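Local coordinates for putative ABC transporter, periplasmic binding protein, amino acid (Neisseria gonorrhoeae, PDB 2YJP) that binds L-cysteine as a family 3 solute receptor and probably delivers it to an ABC transporter for uptake, at residues F137-M142 with W253-I258; R266-Y271 with V283-L288. The protein carries 1 engineered substitution. All coordinates share one frame; numbering follows the deposited sequence.

Contact 1 of 2, residues F137-M142 with W253-I258; sequences FADPYM and WVNGEI
The amide oxygen OD1 of Asn255 accepts the backbone N-H of Asp139 at 2.9 Å from OD1 to N, the one hydrogen bond between residues 137-142 and 253-258. The bond is moderately straight, 154° at the hydrogen, and the donor stands tilted out of the carbonyl plane. Asn255 reaches the loop because its CG is turned anti to its own carbonyl carbon (chi1 -74°), which swings the amide toward the chain between Ala138 and Asp139. There the same OD1 also rests against Ala138, 3.2 Å from its CA. The side chains of Asp139 and Asn255 cross at about a right angle, while their carboxylate and amide planes are only 20° apart; OD1 of Asp139 stays 3.5 Å from OD1 of Asn255, two acceptors that share no bond.

Aliphatic groups of the helix flank this polar link. One turn on, the CG2 branch of Ile258 meets CB of Asp139 at 3.7 Å and also touches the carbonyl oxygens of Asp139 and Pro140. Next to Asn255, CG1 of Val254 presses on the methyl of Ala138, CG1 to CB 3.5 Å, a tight fit. Further along, the loop still follows strand 237-244, where Tyr141 and Met142 both face Ile239 in a classic beta bulge, and Tyr141 OH bonds to Asp81. NZ of Lys262, a turn beyond Ile258, hydrogen-bonds to the carbonyl O of Pro140. The asparagine thus satisfies a backbone N-H that lies outside regular secondary structure, which is consistent with the loop being held beside the helix while aliphatic groups fill in alongside.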
loop_
_atom_site.group_PDB
_atom_site.type_symbol
_atom_site.label_atom_id
_atom_site.label_comp_id
_atom_site.label_asym_id
_atom_site.label_seq_id
_atom_site.Cartn_x
_atom_site.Cartn_y
_atom_site.Cartn_z
ATOM N N PHE A 137 9.444 -11.144 -0.306
ATOM C CA PHE A 137 8.145 -10.873 -0.923
ATOM C C PHE A 137 7.529 -12.134 -1.492
ATOM O O PHE A 137 8.188 -12.861 -2.249
ATOM C CB PHE A 137 8.306 -9.865 -2.040
ATOM C CG PHE A 137 8.528 -8.455 -1.542
ATOM C CD1 PHE A 137 7.438 -7.659 -1.111
ATOM C CD2 PHE A 137 9.824 -7.902 -1.527
ATOM C CE1 PHE A 137 7.653 -6.336 -0.678
ATOM C CE2 PHE A 137 10.032 -6.598 -1.092
ATOM C CZ PHE A 137 8.962 -5.808 -0.670
ATOM N N ALA A 138 6.273 -12.397 -1.114
ATOM C CA ALA A 138 5.486 -13.444 -1.800
ATOM C C ALA A 138 5.002 -12.980 -3.156
ATOM O O ALA A 138 5.233 -11.859 -3.527
ATOM C CB ALA A 138 4.308 -13.854 -0.948
ATOM N N ASP A 139 4.308 -13.839 -3.874
ATOM C CA ASP A 139 3.637 -13.489 -5.109
ATOM C C ASP A 139 2.839 -12.231 -5.010
ATOM O O ASP A 139 2.002 -12.126 -4.124
ATOM C CB ASP A 139 2.610 -14.556 -5.471
ATOM C CG ASP A 139 3.228 -15.789 -6.039
ATOM O OD1 ASP A 139 4.488 -15.884 -6.072
ATOM O OD2 ASP A 139 2.433 -16.665 -6.448
ATOM N N PRO A 140 3.023 -11.333 -5.999
ATOM C CA PRO A 140 2.286 -10.057 -6.055
ATOM C C PRO A 140 0.806 -10.286 -6.249
ATOM O O PRO A 140 0.408 -11.283 -6.909
ATOM C CB PRO A 140 2.866 -9.326 -7.257
ATOM C CG PRO A 140 3.753 -10.287 -7.965
ATOM C CD PRO A 140 3.893 -11.566 -7.158
ATOM N N TYR A 141 0.005 -9.378 -5.674
ATOM C CA TYR A 141 -1.427 -9.356 -5.920
ATOM C C TYR A 141 -1.934 -8.121 -6.670
ATOM O O TYR A 141 -3.019 -8.163 -7.249
ATOM C CB TYR A 141 -2.222 -9.583 -4.626
ATOM C CG TYR A 141 -1.954 -8.611 -3.542
ATOM C CD1 TYR A 141 -0.957 -8.867 -2.612
ATOM C CD2 TYR A 141 -2.704 -7.430 -3.403
ATOM C CE1 TYR A 141 -0.692 -8.008 -1.597
ATOM C CE2 TYR A 141 -2.459 -6.539 -2.336
ATOM C CZ TYR A 141 -1.423 -6.839 -1.448
ATOM O OH TYR A 141 -1.118 -6.005 -0.379
ATOM N N MET A 142 -1.151 -7.042 -6.681
ATOM C CA MET A 142 -1.520 -5.868 -7.480
ATOM C C MET A 142 -0.317 -5.115 -8.056
ATOM O O MET A 142 0.832 -5.447 -7.754
ATOM C CB MET A 142 -2.483 -4.950 -6.730
ATOM C CG MET A 142 -1.878 -3.927 -5.822
ATOM S SD MET A 142 -3.132 -2.824 -5.079
ATOM C CE MET A 142 -2.862 -1.332 -6.018
ATOM N N TRP A 253 3.843 -20.911 1.878
ATOM C CA TRP A 253 2.411 -20.959 2.136
ATOM C C TRP A 253 1.649 -19.763 1.586
ATOM O O TRP A 253 0.610 -19.952 0.943
ATOM C CB TRP A 253 2.146 -21.068 3.631
ATOM C CG TRP A 253 0.731 -21.328 3.901
ATOM C CD1 TRP A 253 0.079 -22.531 3.837
ATOM C CD2 TRP A 253 -0.247 -20.357 4.239
ATOM N NE1 TRP A 253 -1.249 -22.353 4.158
ATOM C CE2 TRP A 253 -1.469 -21.030 4.409
ATOM C CE3 TRP A 253 -0.202 -18.978 4.451
ATOM C CZ2 TRP A 253 -2.650 -20.360 4.747
ATOM C CZ3 TRP A 253 -1.366 -18.318 4.783
ATOM C CH2 TRP A 253 -2.571 -18.999 4.922
ATOM N N VAL A 254 2.170 -18.549 1.821
ATOM C CA VAL A 254 1.617 -17.309 1.236
ATOM C C VAL A 254 1.529 -17.347 -0.297
ATOM O O VAL A 254 0.477 -17.023 -0.867
ATOM C CB VAL A 254 2.303 -16.008 1.759
ATOM C CG1 VAL A 254 1.660 -14.736 1.145
ATOM C CG2 VAL A 254 2.120 -15.876 3.271
ATOM N N ASN A 255 2.603 -17.778 -0.953
ATOM C CA ASN A 255 2.628 -17.948 -2.428
ATOM C C ASN A 255 1.462 -18.823 -2.949
ATOM O O ASN A 255 0.770 -18.422 -3.875
ATOM C CB ASN A 255 3.939 -18.598 -2.873
ATOM C CG ASN A 255 5.119 -17.644 -2.802
ATOM O OD1 ASN A 255 4.949 -16.435 -2.695
ATOM N ND2 ASN A 255 6.330 -18.197 -2.863
ATOM N N GLY A 256 1.277 -20.013 -2.352
ATOM C CA GLY A 256 0.235 -20.939 -2.721
ATOM C C GLY A 256 -1.146 -20.322 -2.492
ATOM O O GLY A 256 -2.055 -20.462 -3.303
ATOM N N GLU A 257 -1.287 -19.622 -1.380
ATOM C CA GLU A 257 -2.524 -18.877 -1.108
ATOM C C GLU A 257 -2.850 -17.780 -2.106
ATOM O O GLU A 257 -4.000 -17.694 -2.517
ATOM C CB GLU A 257 -2.466 -18.259 0.261
ATOM C CG GLU A 257 -2.579 -19.247 1.368
ATOM C CD GLU A 257 -3.986 -19.756 1.487
ATOM O OE1 GLU A 257 -4.901 -18.890 1.533
ATOM O OE2 GLU A 257 -4.184 -21.004 1.502
ATOM N N ILE A 258 -1.865 -16.952 -2.472
ATOM C CA ILE A 258 -2.077 -15.912 -3.469
ATOM C C ILE A 258 -2.490 -16.507 -4.810
ATOM O O ILE A 258 -3.416 -16.006 -5.442
ATOM C CB ILE A 258 -0.847 -14.990 -3.655
ATOM C CG1 ILE A 258 -0.583 -14.191 -2.367
ATOM C CG2 ILE A 258 -1.028 -14.026 -4.866
ATOM C CD1 ILE A 258 -1.770 -13.302 -1.852
#

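Contact 2 of 2, residues R266-Y271 with V283-L288; sequences RLKAAY and VKPEAL
Pro285 lies over one face of the Tyr271 ring in a CH-pi contact, its CB 3.9 Å from the ring centroid and 23° off the normal. The fit is offset toward the hydroxyl end of the ring: CB is 3.6 Å from CZ, and CD of Pro285 comes to 3.4 Å from OH. Leu288 takes a different side, its CD1 branch meeting the ring edge near the plane at CE1, a looser 4.3 Å approach. The phenol oxygen continues beyond the proline to a water. Tyr271 OH donates to this water at 2.7 Å, and the water in turn appears to donate to the carbonyl O of Val283; that second link, 2.5 Å from water oxygen to Val283 O, is suspiciously short, which leaves the details of the bridge doubtful. No direct hydrogen bond joins the segments.

Helix 266-274 and the short, weakly bonded helix 285-288 lie in the C-terminal helical region of a type II periplasmic-binding-protein fold, where Leu267 and Ala270 pack on helix 80-93, and the tyrosine ring links them. Its chi1 of 149° lies well off a staggered value and carries the ring outward from its helix to the proline. The carbonyl oxygen of Lys268, one turn earlier, lies in the ring plane at an edge. The lysine's own side chain passes on toward Pro285, NZ to CG 4.4 Å, a marginal contact; its ammonium makes a long, weak ion pair with Glu272.

On the other segment, the turn at the proline is held by backbone bonds from Ala287 N to Lys284 O and from Leu288 N to Pro285 O. Farther out, Leu276 and Leu289 also touch Tyr271, Tyr279 packs on Leu288, and the ammonium of Lys143 binds the carbonyl of Glu286.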
loop_
_atom_site.group_PDB
_atom_site.type_symbol
_atom_site.label_atom_id
_atom_site.label_comp_id
_atom_site.label_asym_id
_atom_site.label_seq_id
_atom_site.Cartn_x
_atom_site.Cartn_y
_atom_site.Cartn_z
ATOM N N ARG A 266 -11.311 -15.219 -5.341
ATOM C CA ARG A 266 -11.183 -14.446 -4.102
ATOM C C ARG A 266 -10.507 -13.115 -4.251
ATOM O O ARG A 266 -10.933 -12.160 -3.613
ATOM C CB ARG A 266 -10.517 -15.253 -2.980
ATOM C CG ARG A 266 -11.558 -16.248 -2.328
ATOM C CD ARG A 266 -10.957 -17.244 -1.312
ATOM N NE ARG A 266 -9.857 -17.966 -1.892
ATOM C CZ ARG A 266 -8.893 -18.595 -1.221
ATOM N NH1 ARG A 266 -8.860 -18.593 0.064
ATOM N NH2 ARG A 266 -7.942 -19.239 -1.821
ATOM N N LEU A 267 -9.457 -13.033 -5.069
ATOM C CA LEU A 267 -8.845 -11.732 -5.404
ATOM C C LEU A 267 -9.794 -10.815 -6.187
ATOM O O LEU A 267 -9.963 -9.659 -5.844
ATOM C CB LEU A 267 -7.498 -11.908 -6.131
ATOM C CG LEU A 267 -6.671 -10.619 -6.212
ATOM C CD1 LEU A 267 -6.140 -10.175 -4.833
ATOM C CD2 LEU A 267 -5.515 -10.826 -7.166
ATOM N N LYS A 268 -10.459 -11.358 -7.202
ATOM C CA LYS A 268 -11.472 -10.599 -7.942
ATOM C C LYS A 268 -12.614 -10.104 -7.003
ATOM O O LYS A 268 -13.019 -8.929 -7.064
ATOM C CB LYS A 268 -11.981 -11.417 -9.144
ATOM C CG LYS A 268 -13.018 -10.740 -10.069
ATOM C CD LYS A 268 -12.383 -9.734 -11.090
ATOM C CE LYS A 268 -13.151 -9.756 -12.458
ATOM N NZ LYS A 268 -14.247 -8.724 -12.589
ATOM N N ALA A 269 -13.081 -10.976 -6.106
ATOM C CA ALA A 269 -14.096 -10.592 -5.105
ATOM C C ALA A 269 -13.638 -9.422 -4.187
ATOM O O ALA A 269 -14.368 -8.433 -3.974
ATOM C CB ALA A 269 -14.597 -11.825 -4.296
ATOM N N ALA A 270 -12.406 -9.513 -3.698
ATOM C CA ALA A 270 -11.823 -8.416 -2.910
ATOM C C ALA A 270 -11.787 -7.085 -3.711
ATOM O O ALA A 270 -12.040 -6.035 -3.162
ATOM C CB ALA A 270 -10.433 -8.799 -2.426
ATOM N N TYR A 271 -11.478 -7.139 -5.009
ATOM C CA TYR A 271 -11.402 -5.919 -5.832
ATOM C C TYR A 271 -12.822 -5.350 -6.002
ATOM O O TYR A 271 -13.036 -4.163 -5.900
ATOM C CB TYR A 271 -10.720 -6.223 -7.210
ATOM C CG TYR A 271 -11.229 -5.361 -8.344
ATOM C CD1 TYR A 271 -10.659 -4.133 -8.647
ATOM C CD2 TYR A 271 -12.306 -5.773 -9.106
ATOM C CE1 TYR A 271 -11.199 -3.301 -9.690
ATOM C CE2 TYR A 271 -12.821 -4.994 -10.132
ATOM C CZ TYR A 271 -12.276 -3.768 -10.428
ATOM O OH TYR A 271 -12.837 -3.059 -11.476
ATOM N N VAL A 283 -10.982 2.607 -14.081
ATOM C CA VAL A 283 -9.792 1.793 -13.973
ATOM C C VAL A 283 -10.183 0.322 -14.105
ATOM O O VAL A 283 -10.822 -0.249 -13.201
ATOM C CB VAL A 283 -9.111 2.014 -12.620
ATOM C CG1 VAL A 283 -7.906 1.100 -12.464
ATOM C CG2 VAL A 283 -8.717 3.494 -12.426
ATOM N N LYS A 284 -9.787 -0.297 -15.218
ATOM C CA LYS A 284 -10.033 -1.732 -15.480
ATOM C C LYS A 284 -9.357 -2.615 -14.441
ATOM O O LYS A 284 -8.251 -2.306 -13.980
ATOM C CB LYS A 284 -9.583 -2.098 -16.886
ATOM C CG LYS A 284 -10.284 -1.230 -17.940
ATOM C CD LYS A 284 -10.081 -1.695 -19.389
ATOM C CE LYS A 284 -10.995 -0.847 -20.289
ATOM N NZ LYS A 284 -10.821 -1.115 -21.772
ATOM N N PRO A 285 -10.018 -3.709 -14.037
ATOM C CA PRO A 285 -9.410 -4.600 -13.022
ATOM C C PRO A 285 -8.065 -5.184 -13.449
ATOM O O PRO A 285 -7.214 -5.444 -12.598
ATOM C CB PRO A 285 -10.437 -5.737 -12.851
ATOM C CG PRO A 285 -11.546 -5.482 -13.845
ATOM C CD PRO A 285 -11.417 -4.063 -14.344
ATOM N N GLU A 286 -7.854 -5.401 -14.731
ATOM C CA GLU A 286 -6.569 -5.901 -15.188
ATOM C C GLU A 286 -5.472 -4.859 -15.125
ATOM O O GLU A 286 -4.323 -5.217 -15.256
ATOM C CB GLU A 286 -6.604 -6.556 -16.601
ATOM C CG GLU A 286 -7.551 -5.992 -17.670
ATOM C CD GLU A 286 -9.050 -6.002 -17.299
ATOM O OE1 GLU A 286 -9.388 -6.393 -16.208
ATOM O OE2 GLU A 286 -9.925 -5.617 -18.096
ATOM N N ALA A 287 -5.822 -3.584 -14.938
ATOM C CA ALA A 287 -4.820 -2.544 -14.683
ATOM C C ALA A 287 -4.378 -2.557 -13.225
ATOM O O ALA A 287 -3.303 -2.069 -12.928
ATOM C CB ALA A 287 -5.321 -1.128 -15.083
ATOM N N LEU A 288 -5.167 -3.114 -12.318
ATOM C CA LEU A 288 -4.773 -3.081 -10.915
ATOM C C LEU A 288 -4.290 -4.435 -10.452
ATOM O O LEU A 288 -3.339 -4.535 -9.703
ATOM C CB LEU A 288 -5.925 -2.633 -10.012
ATOM C CG LEU A 288 -6.218 -1.150 -9.876
ATOM C CD1 LEU A 288 -7.699 -0.859 -9.601
ATOM C CD2 LEU A 288 -5.399 -0.495 -8.797
HETATM O O HOH W 1 -12.415 -0.424 -11.249
#

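Overall arrangement
From the N terminus, the chain leaves strand 135-137 through the loop 137-142 and enters strand 142-151; 110 residues, rich in both helix and strand, separate segment 137-142 from segment 253-258 on helix 248-264, where contact 1 closes this long loop. Helix 266-274 follows almost at once and opens contact 2, which closes a short, largely helical excursion of 11 residues at helix 285-288. The two contacts are therefore in series, neither nested nor crossed, their centres 15 Å apart. They still touch: CB of Met142 packs on the carbonyl of Leu288, and Leu267 meets Tyr141. The C-terminal end thus lies against the start of strand 142-151, where Leu288 and Lys143 also share a backbone hydrogen bond.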